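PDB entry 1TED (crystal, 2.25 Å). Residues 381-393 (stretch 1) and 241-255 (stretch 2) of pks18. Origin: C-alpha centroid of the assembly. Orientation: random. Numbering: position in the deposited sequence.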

# COMPACT_ATOMS: atom_id res chain seq x y z
N VAL A 381 -8.58 14.03 1.32
CA VAL A 381 -9.08 14.73 0.17
C VAL A 381 -7.86 15.26 -0.53
O VAL A 381 -7.30 16.31 -0.22
CB VAL A 381 -10.07 15.84 0.48
CG1 VAL A 381 -10.47 16.49 -0.83
CG2 VAL A 381 -11.32 15.26 1.12
N THR A 382 -7.43 14.42 -1.47
CA THR A 382 -6.28 14.66 -2.30
C THR A 382 -6.82 14.52 -3.71
O THR A 382 -7.61 13.62 -3.98
CB THR A 382 -5.23 13.54 -2.09
OG1 THR A 382 -4.92 13.46 -0.69
CG2 THR A 382 -3.97 13.81 -2.91
N VAL A 383 -6.43 15.43 -4.59
CA VAL A 383 -6.87 15.33 -5.97
C VAL A 383 -5.75 14.55 -6.63
O VAL A 383 -4.58 14.95 -6.60
CB VAL A 383 -6.99 16.69 -6.66
CG1 VAL A 383 -7.45 16.47 -8.10
CG2 VAL A 383 -7.98 17.58 -5.90
N GLU A 384 -6.11 13.41 -7.21
CA GLU A 384 -5.15 12.55 -7.86
C GLU A 384 -5.51 12.49 -9.34
O GLU A 384 -6.67 12.30 -9.68
CB GLU A 384 -5.24 11.16 -7.22
CG GLU A 384 -3.92 10.47 -7.02
CD GLU A 384 -3.08 11.13 -5.95
OE1 GLU A 384 -3.31 10.86 -4.75
OE2 GLU A 384 -2.18 11.92 -6.32
N GLY A 385 -4.53 12.68 -10.21
CA GLY A 385 -4.83 12.64 -11.63
C GLY A 385 -3.63 12.59 -12.56
O GLY A 385 -2.48 12.43 -12.12
N MET A 386 -3.91 12.73 -13.85
CA MET A 386 -2.86 12.69 -14.87
C MET A 386 -3.29 13.36 -16.16
O MET A 386 -4.48 13.47 -16.44
CB MET A 386 -2.50 11.23 -15.18
CG MET A 386 -3.52 10.50 -16.07
SD MET A 386 -2.98 8.88 -16.72
CE MET A 386 -4.50 8.05 -16.98
N LEU A 387 -2.31 13.83 -16.93
CA LEU A 387 -2.55 14.42 -18.24
C LEU A 387 -2.18 13.26 -19.16
O LEU A 387 -1.18 12.58 -18.91
CB LEU A 387 -1.61 15.61 -18.52
CG LEU A 387 -1.64 16.14 -19.97
CD1 LEU A 387 -3.00 16.74 -20.29
CD2 LEU A 387 -0.56 17.20 -20.17
N PHE A 388 -2.96 13.00 -20.20
CA PHE A 388 -2.65 11.89 -21.09
C PHE A 388 -3.03 12.10 -22.54
O PHE A 388 -3.80 12.99 -22.88
CB PHE A 388 -3.32 10.61 -20.55
CG PHE A 388 -4.82 10.64 -20.61
CD1 PHE A 388 -5.49 10.30 -21.78
CD2 PHE A 388 -5.57 11.03 -19.50
CE1 PHE A 388 -6.90 10.33 -21.84
CE2 PHE A 388 -6.97 11.07 -19.55
CZ PHE A 388 -7.63 10.72 -20.73
N ASP A 389 -2.46 11.26 -23.40
CA ASP A 389 -2.70 11.29 -24.84
C ASP A 389 -3.16 9.91 -25.34
O ASP A 389 -2.56 8.89 -25.01
CB ASP A 389 -1.43 11.67 -25.60
CG ASP A 389 -1.28 13.17 -25.81
OD1 ASP A 389 -2.12 13.94 -25.29
OD2 ASP A 389 -0.32 13.57 -26.49
N ILE A 390 -4.24 9.87 -26.11
CA ILE A 390 -4.72 8.62 -26.69
C ILE A 390 -4.44 8.72 -28.20
O ILE A 390 -4.93 9.63 -28.88
CB ILE A 390 -6.24 8.40 -26.50
CG1 ILE A 390 -6.59 8.28 -25.01
CG2 ILE A 390 -6.67 7.11 -27.22
CD1 ILE A 390 -8.09 8.15 -24.76
N ILE A 391 -3.64 7.80 -28.71
CA ILE A 391 -3.31 7.83 -30.12
C ILE A 391 -4.46 7.25 -30.96
O ILE A 391 -4.89 6.10 -30.75
CB ILE A 391 -2.00 7.07 -30.40
CG1 ILE A 391 -0.88 7.70 -29.56
CG2 ILE A 391 -1.67 7.12 -31.88
CD1 ILE A 391 0.49 7.29 -29.95
N ARG A 392 -4.96 8.05 -31.88
CA ARG A 392 -6.05 7.62 -32.74
C ARG A 392 -5.48 7.03 -34.02
O ARG A 392 -5.98 6.03 -34.52
CB ARG A 392 -6.98 8.80 -33.05
CG ARG A 392 -7.51 9.49 -31.80
CD ARG A 392 -8.21 8.52 -30.86
NE ARG A 392 -8.87 9.23 -29.76
CZ ARG A 392 -9.65 8.65 -28.85
NH1 ARG A 392 -9.87 7.34 -28.88
NH2 ARG A 392 -10.22 9.39 -27.91
N ARG A 393 -4.44 7.67 -34.54
CA ARG A 393 -3.76 7.21 -35.75
C ARG A 393 -2.35 7.80 -35.85
O ARG A 393 -2.13 8.85 -35.21
CB ARG A 393 -4.58 7.56 -37.00
CG ARG A 393 -4.97 9.01 -37.11
CD ARG A 393 -5.65 9.29 -38.45
NE ARG A 393 -5.64 10.72 -38.74
CZ ARG A 393 -6.49 11.60 -38.23
NH1 ARG A 393 -7.45 11.20 -37.40
NH2 ARG A 393 -6.36 12.88 -38.52
OXT ARG A 393 -1.50 7.23 -36.57
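Stretch 2 241-255: KLEPGKVVVRSSFSQ

The pairing of these two strands is broken by a beta bulge: the register shifts by one residue between Leu387 and Phe388, so that Leu387 faces Ser251 (CA-CA 5.1 Å) whereas Phe388 faces Val249 (CA-CA 4.8 Å), leaving Arg250 as the extra residue. The backbone angles bear this out, since Arg250 sits at phi/psi -71/-43 within an otherwise extended strand. Leu387 O receives two weak hydrogen bonds at the bulge, from Arg250 N at 3.1 Å (N-H...O angle 126°) and from Ser251 N at 3.3 Å.

Strand 247-255 runs antiparallel to strand 382-390, with 164° between their N-to-C directions and a closest axial approach of 4.5 Å. On the Gly385 side of the bulge, Leu387 N donates to Ser251 O at 2.6 Å, Phe253 N to Gly385 O at 3.1 Å and Gly385 N to Phe253 O at 3.2 Å; Val383 N then reaches Gln255 O at 2.8 Å. Beyond the bulge, Asp389 and Val248 form a reciprocal pair, Val248 N to Asp389 O at 2.8 Å and Asp389 N to Val248 O at 3.0 Å.

At the bulge, the CA-to-CB bond of Arg250 points toward stretch 1. Its guanidinium forms a salt bridge with Asp389, Arg250 NH1 to Asp389 OD1 at 2.9 Å, with the carboxylate oxygen near the guanidinium plane, while Leu387 CD2 lies over one face.

Gly385 provides room for Phe253. Gly385 CA is 3.8 Å from the centroid of the Phe253 ring and 26° off the ring normal, a CH-pi contact over the face; an ideal CB on Gly385 would come 2.4 Å from Phe253 CZ, a clash. Val383 CG1 meets the ring edge at Phe253 CE1, 3.9 Å away. On the other face of the sheet, Ser254 OG donates a short 2.5 Å hydrogen bond to Glu384 OE2, Met386 SD lies 4.0 Å from Val249 CG1, and Val247 CG2 packs against Ile390 CG1 at 4.1 Å.

Past the strand pairing, a type II turn from Glu243 to Lys246 meets Ile391. Lys246 N closes the turn on Glu243 O at 3.2 Å, and Gly245, at phi/psi 99/-24, adopts a conformation in which a CB would be jammed against the preceding carbonyl. Gly245 N donates to Ile391 O at 2.7 Å, and Ile391 N donates to Lys246 O at 3.0 Å. The CA-to-CB bond of Ile391 points toward stretch 2, and Ile391 CD1 comes unusually close to Leu242 CB, at 3.1 Å.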

# COMPACT_ATOMS: atom_id res chain seq x y z
N LYS A 241 6.78 5.72 -33.15
CA LYS A 241 5.43 5.95 -33.65
C LYS A 241 4.54 4.87 -33.04
O LYS A 241 4.53 3.73 -33.50
CB LYS A 241 5.40 5.89 -35.18
CG LYS A 241 6.09 7.08 -35.83
CD LYS A 241 6.00 7.07 -37.35
CE LYS A 241 6.65 8.33 -37.93
NZ LYS A 241 6.61 8.43 -39.42
N LEU A 242 3.82 5.25 -31.99
CA LEU A 242 2.95 4.31 -31.28
C LEU A 242 1.71 3.98 -32.10
O LEU A 242 1.25 4.78 -32.92
CB LEU A 242 2.54 4.90 -29.93
CG LEU A 242 3.64 5.33 -28.95
CD1 LEU A 242 3.04 6.22 -27.87
CD2 LEU A 242 4.30 4.12 -28.31
N GLU A 243 1.16 2.78 -31.89
CA GLU A 243 -0.03 2.37 -32.62
C GLU A 243 -1.30 2.89 -31.96
O GLU A 243 -1.32 3.23 -30.77
CB GLU A 243 -0.08 0.84 -32.74
CG GLU A 243 -0.08 0.08 -31.43
CD GLU A 243 -0.22 -1.43 -31.62
OE1 GLU A 243 -1.31 -1.88 -32.05
OE2 GLU A 243 0.76 -2.16 -31.34
N PRO A 244 -2.39 2.98 -32.75
CA PRO A 244 -3.69 3.46 -32.27
C PRO A 244 -4.17 2.71 -31.02
O PRO A 244 -4.00 1.49 -30.92
CB PRO A 244 -4.60 3.24 -33.47
CG PRO A 244 -3.69 3.55 -34.61
CD PRO A 244 -2.43 2.79 -34.21
N GLY A 245 -4.74 3.45 -30.08
CA GLY A 245 -5.21 2.83 -28.86
C GLY A 245 -4.25 3.00 -27.70
O GLY A 245 -4.67 2.94 -26.54
N LYS A 246 -2.97 3.20 -27.99
CA LYS A 246 -1.98 3.37 -26.93
C LYS A 246 -2.23 4.68 -26.18
O LYS A 246 -2.66 5.68 -26.77
CB LYS A 246 -0.55 3.36 -27.51
CG LYS A 246 0.20 2.03 -27.29
CD LYS A 246 -0.32 0.92 -28.19
CE LYS A 246 -0.25 -0.48 -27.55
NZ LYS A 246 1.12 -0.92 -27.14
N VAL A 247 -1.98 4.67 -24.88
CA VAL A 247 -2.22 5.84 -24.05
C VAL A 247 -0.93 6.31 -23.40
O VAL A 247 -0.33 5.59 -22.61
CB VAL A 247 -3.24 5.53 -22.93
CG1 VAL A 247 -3.45 6.75 -22.07
CG2 VAL A 247 -4.54 5.08 -23.54
N VAL A 248 -0.50 7.53 -23.73
CA VAL A 248 0.73 8.09 -23.16
C VAL A 248 0.44 8.82 -21.84
O VAL A 248 -0.43 9.69 -21.77
CB VAL A 248 1.40 9.10 -24.14
CG1 VAL A 248 2.70 9.63 -23.53
CG2 VAL A 248 1.69 8.43 -25.47
N VAL A 249 1.16 8.44 -20.78
CA VAL A 249 0.99 9.11 -19.49
C VAL A 249 2.01 10.25 -19.48
O VAL A 249 3.17 10.08 -19.11
CB VAL A 249 1.24 8.13 -18.30
CG1 VAL A 249 1.00 8.85 -16.98
CG2 VAL A 249 0.29 6.94 -18.40
N ARG A 250 1.54 11.42 -19.90
CA ARG A 250 2.35 12.61 -20.01
C ARG A 250 2.78 13.26 -18.70
O ARG A 250 3.93 13.67 -18.56
CB ARG A 250 1.61 13.63 -20.87
CG ARG A 250 1.23 13.08 -22.25
CD ARG A 250 0.36 14.06 -23.03
NE ARG A 250 1.00 15.37 -23.13
CZ ARG A 250 0.51 16.39 -23.83
NH1 ARG A 250 -0.63 16.26 -24.51
NH2 ARG A 250 1.17 17.54 -23.86
N SER A 251 1.86 13.36 -17.74
CA SER A 251 2.18 14.00 -16.47
C SER A 251 1.18 13.63 -15.38
O SER A 251 -0.02 13.50 -15.65
CB SER A 251 2.21 15.53 -16.66
OG SER A 251 2.68 16.20 -15.50
N SER A 252 1.66 13.44 -14.16
CA SER A 252 0.76 13.09 -13.06
C SER A 252 0.84 14.17 -11.97
O SER A 252 1.80 14.92 -11.91
CB SER A 252 1.10 11.71 -12.50
OG SER A 252 2.39 11.69 -11.90
N PHE A 253 -0.19 14.25 -11.13
CA PHE A 253 -0.22 15.28 -10.09
C PHE A 253 -1.04 14.85 -8.87
O PHE A 253 -1.94 14.03 -8.97
CB PHE A 253 -0.81 16.58 -10.66
CG PHE A 253 -2.23 16.43 -11.18
CD1 PHE A 253 -3.32 16.56 -10.32
CD2 PHE A 253 -2.47 16.12 -12.52
CE1 PHE A 253 -4.62 16.39 -10.78
CE2 PHE A 253 -3.78 15.94 -12.99
CZ PHE A 253 -4.85 16.08 -12.12
N SER A 254 -0.69 15.42 -7.72
CA SER A 254 -1.37 15.14 -6.47
C SER A 254 -1.54 16.48 -5.75
O SER A 254 -0.69 17.36 -5.87
CB SER A 254 -0.53 14.23 -5.57
OG SER A 254 0.05 13.15 -6.30
N GLN A 255 -2.63 16.63 -5.02
CA GLN A 255 -2.86 17.86 -4.28
C GLN A 255 -3.70 17.60 -3.04
O GLN A 255 -4.87 17.24 -3.14
CB GLN A 255 -3.57 18.89 -5.14
CG GLN A 255 -2.65 19.92 -5.77
CD GLN A 255 -2.08 20.89 -4.75
OE1 GLN A 255 -2.80 21.44 -3.93
NE2 GLN A 255 -0.78 21.12 -4.82